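Local coordinates for protein beta-galactosidase (Geobacillus stearothermophilus, PDB 4OIF) that probably hydrolyses terminal non-reducing beta-D-galactose residues from beta-D-galactosides, as a zinc-binding member of glycoside hydrolase family 42, at residues 5-17 and 394-408. Numbering follows the deposited sequence.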
loop_
_atom_site.group_PDB
_atom_site.type_symbol
_atom_site.label_atom_id
_atom_site.label_comp_id
_atom_site.label_asym_id
_atom_site.label_seq_id
_atom_site.Cartn_x
_atom_site.Cartn_y
_atom_site.Cartn_z
ATOM N N GLU A 5 13.332 40.743 30.937
ATOM C CA GLU A 5 13.656 40.108 32.203
ATOM C C GLU A 5 13.613 38.595 32.048
ATOM O O GLU A 5 12.818 38.061 31.278
ATOM C CB GLU A 5 12.717 40.576 33.318
ATOM C CG GLU A 5 13.466 41.020 34.579
ATOM C CD GLU A 5 14.327 39.911 35.184
ATOM O OE1 GLU A 5 13.768 38.874 35.606
ATOM O OE2 GLU A 5 15.568 40.066 35.216
ATOM N N ARG A 6 14.498 37.911 32.763
ATOM C CA ARG A 6 14.526 36.457 32.733
ATOM C C ARG A 6 13.271 35.881 33.369
ATOM O O ARG A 6 12.716 36.443 34.312
ATOM C CB ARG A 6 15.767 35.918 33.447
ATOM C CG ARG A 6 17.069 36.184 32.715
ATOM C CD ARG A 6 18.231 35.730 33.567
ATOM N NE ARG A 6 19.500 35.777 32.846
ATOM C CZ ARG A 6 20.287 36.847 32.764
ATOM N NH1 ARG A 6 19.936 37.987 33.353
ATOM N NH2 ARG A 6 21.426 36.776 32.085
ATOM N N THR A 7 12.814 34.763 32.828
ATOM C CA THR A 7 11.696 34.044 33.410
ATOM C C THR A 7 12.083 32.571 33.519
ATOM O O THR A 7 12.132 31.855 32.518
ATOM C CB THR A 7 10.416 34.219 32.572
ATOM O OG1 THR A 7 10.621 33.666 31.274
ATOM C CG2 THR A 7 10.062 35.702 32.427
ATOM N N TYR A 8 12.381 32.131 34.735
ATOM C CA TYR A 8 12.866 30.770 34.964
ATOM C C TYR A 8 11.725 29.757 35.022
ATOM O O TYR A 8 10.715 29.980 35.692
ATOM C CB TYR A 8 13.684 30.714 36.253
ATOM C CG TYR A 8 14.945 31.557 36.227
ATOM C CD1 TYR A 8 16.184 30.983 35.945
ATOM C CD2 TYR A 8 14.900 32.920 36.491
ATOM C CE1 TYR A 8 17.339 31.746 35.928
ATOM C CE2 TYR A 8 16.053 33.693 36.473
ATOM C CZ TYR A 8 17.268 33.100 36.191
ATOM O OH TYR A 8 18.413 33.861 36.173
ATOM N N THR A 9 11.886 28.639 34.322
ATOM C CA THR A 9 10.812 27.653 34.254
ATOM C C THR A 9 10.973 26.591 35.338
ATOM O O THR A 9 10.002 25.935 35.715
ATOM C CB THR A 9 10.729 26.980 32.852
ATOM O OG1 THR A 9 11.989 26.381 32.515
ATOM C CG2 THR A 9 10.345 28.005 31.780
ATOM N N THR A 10 12.196 26.418 35.836
ATOM C CA THR A 10 12.443 25.527 36.969
ATOM C C THR A 10 13.328 26.208 37.992
ATOM O O THR A 10 13.778 27.337 37.788
ATOM C CB THR A 10 13.126 24.195 36.568
ATOM O OG1 THR A 10 14.549 24.354 36.598
ATOM C CG2 THR A 10 12.708 23.764 35.196
ATOM N N GLN A 11 13.584 25.489 39.081
ATOM C CA GLN A 11 14.422 25.972 40.174
ATOM C C GLN A 11 15.906 25.958 39.792
ATOM O O GLN A 11 16.752 26.415 40.553
ATOM C CB GLN A 11 14.188 25.118 41.430
ATOM C CG GLN A 11 14.434 25.836 42.733
ATOM C CD GLN A 11 13.328 26.828 43.064
ATOM O OE1 GLN A 11 12.240 26.781 42.485
ATOM N NE2 GLN A 11 13.606 27.737 43.996
ATOM N N ALA A 12 16.217 25.422 38.616
ATOM C CA ALA A 12 17.601 25.285 38.188
ATOM C C ALA A 12 18.138 26.569 37.573
ATOM O O ALA A 12 17.506 27.161 36.700
ATOM C CB ALA A 12 17.739 24.146 37.204
ATOM N N ASN A 13 19.313 26.986 38.035
ATOM C CA ASN A 13 20.009 28.143 37.477
ATOM C C ASN A 13 21.064 27.680 36.486
ATOM O O ASN A 13 22.083 28.343 36.274
ATOM C CB ASN A 13 20.655 28.986 38.588
ATOM C CG ASN A 13 21.841 28.282 39.247
ATOM O OD1 ASN A 13 21.861 27.057 39.379
ATOM N ND2 ASN A 13 22.838 29.062 39.658
ATOM N N PHE A 14 20.814 26.521 35.889
ATOM C CA PHE A 14 21.728 25.935 34.926
ATOM C C PHE A 14 20.945 25.245 33.823
ATOM O O PHE A 14 19.800 24.854 34.024
ATOM C CB PHE A 14 22.668 24.946 35.610
ATOM C CG PHE A 14 21.962 23.828 36.319
ATOM C CD1 PHE A 14 21.726 22.624 35.675
ATOM C CD2 PHE A 14 21.545 23.977 37.632
ATOM C CE1 PHE A 14 21.077 21.585 36.320
ATOM C CE2 PHE A 14 20.896 22.954 38.288
ATOM C CZ PHE A 14 20.655 21.750 37.632
ATOM N N ILE A 15 21.560 25.093 32.657
ATOM C CA ILE A 15 20.909 24.395 31.560
ATOM C C ILE A 15 20.939 22.897 31.835
ATOM O O ILE A 15 22.008 22.312 32.001
ATOM C CB ILE A 15 21.569 24.708 30.212
ATOM C CG1 ILE A 15 21.050 26.048 29.686
ATOM C CG2 ILE A 15 21.262 23.612 29.209
ATOM C CD1 ILE A 15 22.106 26.901 29.036
ATOM N N LEU A 16 19.757 22.295 31.920
ATOM C CA LEU A 16 19.649 20.876 32.217
ATOM C C LEU A 16 20.371 20.081 31.145
ATOM O O LEU A 16 20.232 20.370 29.974
ATOM C CB LEU A 16 18.189 20.432 32.293
ATOM C CG LEU A 16 17.208 21.430 32.911
ATOM C CD1 LEU A 16 15.823 20.814 32.955
ATOM C CD2 LEU A 16 17.675 21.868 34.300
ATOM N N HIS A 17 21.155 19.092 31.549
ATOM C CA HIS A 17 21.795 18.222 30.585
ATOM C C HIS A 17 21.699 16.795 31.091
ATOM O O HIS A 17 22.116 16.499 32.205
ATOM C CB HIS A 17 23.251 18.626 30.365
ATOM C CG HIS A 17 23.936 17.850 29.287
ATOM N ND1 HIS A 17 25.226 17.378 29.419
ATOM C CD2 HIS A 17 23.521 17.473 28.056
ATOM C CE1 HIS A 17 25.574 16.740 28.314
ATOM N NE2 HIS A 17 24.560 16.786 27.468
ATOM N N VAL A 394 29.220 18.786 24.726
ATOM C CA VAL A 394 28.010 19.584 24.893
ATOM C C VAL A 394 27.866 19.970 26.366
ATOM O O VAL A 394 27.608 21.131 26.669
ATOM C CB VAL A 394 26.734 18.851 24.390
ATOM C CG1 VAL A 394 25.474 19.545 24.890
ATOM C CG2 VAL A 394 26.726 18.795 22.869
ATOM N N GLY A 395 28.064 19.008 27.271
ATOM C CA GLY A 395 27.980 19.266 28.703
ATOM C C GLY A 395 28.896 20.390 29.172
ATOM O O GLY A 395 28.453 21.336 29.848
ATOM N N LYS A 396 30.173 20.277 28.797
ATOM C CA LYS A 396 31.183 21.290 29.103
ATOM C C LYS A 396 30.765 22.646 28.565
ATOM O O LYS A 396 30.990 23.676 29.201
ATOM C CB LYS A 396 32.543 20.900 28.517
ATOM C CG LYS A 396 33.092 19.577 29.026
ATOM C CD LYS A 396 34.301 19.138 28.211
ATOM C CE LYS A 396 34.887 17.827 28.726
ATOM N NZ LYS A 396 36.190 17.498 28.072
ATOM N N ALA A 397 30.153 22.645 27.386
ATOM C CA ALA A 397 29.722 23.899 26.804
ATOM C C ALA A 397 28.568 24.493 27.608
ATOM O O ALA A 397 28.548 25.697 27.879
ATOM C CB ALA A 397 29.335 23.705 25.358
ATOM N N LEU A 398 27.625 23.643 28.012
ATOM C CA LEU A 398 26.430 24.097 28.715
ATOM C C LEU A 398 26.766 24.641 30.093
ATOM O O LEU A 398 26.117 25.559 30.580
ATOM C CB LEU A 398 25.408 22.965 28.851
ATOM C CG LEU A 398 24.775 22.373 27.590
ATOM C CD1 LEU A 398 23.817 21.243 27.976
ATOM C CD2 LEU A 398 24.067 23.440 26.733
ATOM N N LYS A 399 27.776 24.069 30.733
ATOM C CA LYS A 399 28.173 24.589 32.035
ATOM C C LYS A 399 28.600 26.059 31.968
ATOM O O LYS A 399 28.469 26.788 32.946
ATOM C CB LYS A 399 29.285 23.727 32.632
ATOM C CG LYS A 399 28.761 22.369 33.071
ATOM C CD LYS A 399 29.819 21.458 33.665
ATOM C CE LYS A 399 29.144 20.253 34.324
ATOM N NZ LYS A 399 30.097 19.217 34.823
ATOM N N LYS A 400 29.083 26.505 30.811
ATOM C CA LYS A 400 29.488 27.902 30.657
ATOM C C LYS A 400 28.342 28.787 30.192
ATOM O O LYS A 400 28.569 29.941 29.836
ATOM C CB LYS A 400 30.641 28.043 29.660
ATOM C CG LYS A 400 31.838 27.145 29.914
ATOM C CD LYS A 400 32.879 27.309 28.810
ATOM C CE LYS A 400 34.028 26.310 28.954
ATOM N NZ LYS A 400 35.033 26.460 27.856
ATOM N N MET A 401 27.117 28.264 30.199
ATOM C CA MET A 401 26.002 28.975 29.571
ATOM C C MET A 401 24.833 29.301 30.505
ATOM O O MET A 401 23.721 29.552 30.048
ATOM C CB MET A 401 25.496 28.158 28.364
ATOM C CG MET A 401 26.428 28.224 27.152
ATOM S SD MET A 401 26.115 26.985 25.881
ATOM C CE MET A 401 24.546 27.521 25.205
ATOM N N SER A 402 25.077 29.331 31.810
ATOM C CA SER A 402 23.980 29.485 32.759
ATOM C C SER A 402 23.270 30.834 32.667
ATOM O O SER A 402 22.153 30.982 33.150
ATOM C CB SER A 402 24.490 29.270 34.180
ATOM O OG SER A 402 25.550 30.156 34.458
ATOM N N GLY A 403 23.911 31.816 32.048
ATOM C CA GLY A 403 23.318 33.134 31.898
ATOM C C GLY A 403 22.198 33.166 30.875
ATOM O O GLY A 403 21.348 34.059 30.873
ATOM N N ILE A 404 22.197 32.173 29.996
ATOM C CA ILE A 404 21.163 32.066 28.989
ATOM C C ILE A 404 19.860 31.535 29.616
ATOM O O ILE A 404 18.747 31.832 29.143
ATOM C CB ILE A 404 21.649 31.176 27.841
ATOM C CG1 ILE A 404 22.928 31.776 27.248
ATOM C CG2 ILE A 404 20.582 31.034 26.770
ATOM C CD1 ILE A 404 23.771 30.783 26.445
ATOM N N VAL A 405 20.003 30.782 30.702
ATOM C CA VAL A 405 18.851 30.202 31.386
ATOM C C VAL A 405 17.802 31.257 31.739
ATOM O O VAL A 405 18.097 32.261 32.393
ATOM C CB VAL A 405 19.270 29.460 32.673
ATOM C CG1 VAL A 405 18.040 28.982 33.440
ATOM C CG2 VAL A 405 20.176 28.292 32.328
ATOM N N GLY A 406 16.578 31.028 31.282
ATOM C CA GLY A 406 15.477 31.925 31.571
ATOM C C GLY A 406 15.374 33.128 30.656
ATOM O O GLY A 406 14.414 33.888 30.756
ATOM N N THR A 407 16.350 33.323 29.773
ATOM C CA THR A 407 16.249 34.428 28.821
ATOM C C THR A 407 15.185 34.158 27.760
ATOM O O THR A 407 15.012 33.019 27.297
ATOM C CB THR A 407 17.589 34.710 28.104
ATOM O OG1 THR A 407 18.043 33.517 27.444
ATOM C CG2 THR A 407 18.641 35.189 29.099
ATOM N N ASN A 408 14.487 35.217 27.372
ATOM C CA ASN A 408 13.485 35.142 26.316
ATOM C C ASN A 408 14.005 35.724 25.007
ATOM O O ASN A 408 15.204 36.013 24.880
ATOM C CB ASN A 408 12.210 35.856 26.759
ATOM C CG ASN A 408 11.552 35.172 27.959
ATOM O OD1 ASN A 408 10.944 34.101 27.824
ATOM N ND2 ASN A 408 11.677 35.782 29.136
HETATM O O HOH W 1 20.433 32.776 33.749
#
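Ile15 drives its side chain into the segment 394-408 and makes the tight half of the contact. Its CG2 meets Leu398 CD1 at 3.7 Å, the two side chains crossing at about a right angle, while the Ile15 and Val405 side chains slide past each other in opposite directions, CG1 to CG2 3.6 Å. Leu398 CD1 also lies against His17 CB (3.6 Å). The His17 ring, CG anti to the backbone N (chi1 -175°), reaches the helix at Gly395, where any CB would crowd ND1; ND1 is hydrogen-bonded to His44 O and NE2 to Tyr359 OH.

The other half is polar and more open, with Tyr8 exposed and a water bound between the segments. Extended from CG to NE, Arg6 grips Gly403 O side-on, with NE and NH2 (3.0 Å from NH2) both on that one oxygen, which lies 5° out of the guanidinium plane. NH2 also forms a salt bridge with Glu637. A leucine in place of Arg6 would probably leave Gly403 O without both donors and Glu637 without its charged mate. Thr7 N donates to Gly406 O (2.8 Å, 165° at the hydrogen), and Asn408 ND2 to Thr7 OG1 (3.2 Å). The water donates to Ser402 O and Val405 O, with weak bonds to Arg6 NE and Tyr8 OH.

The contact thus packs the N-terminal lead-in to strand 16-21 of the TIM barrel against the end of helix 386-399 and the chain leaving it. Strand 356-359, hydrogen-bonded beside strand 16-21, touches both Leu398 and Val394, helix 341-351 also packs on Val394, and strand 638-645 of the C-terminal sheet packs on Arg6, Met401 and Ile404.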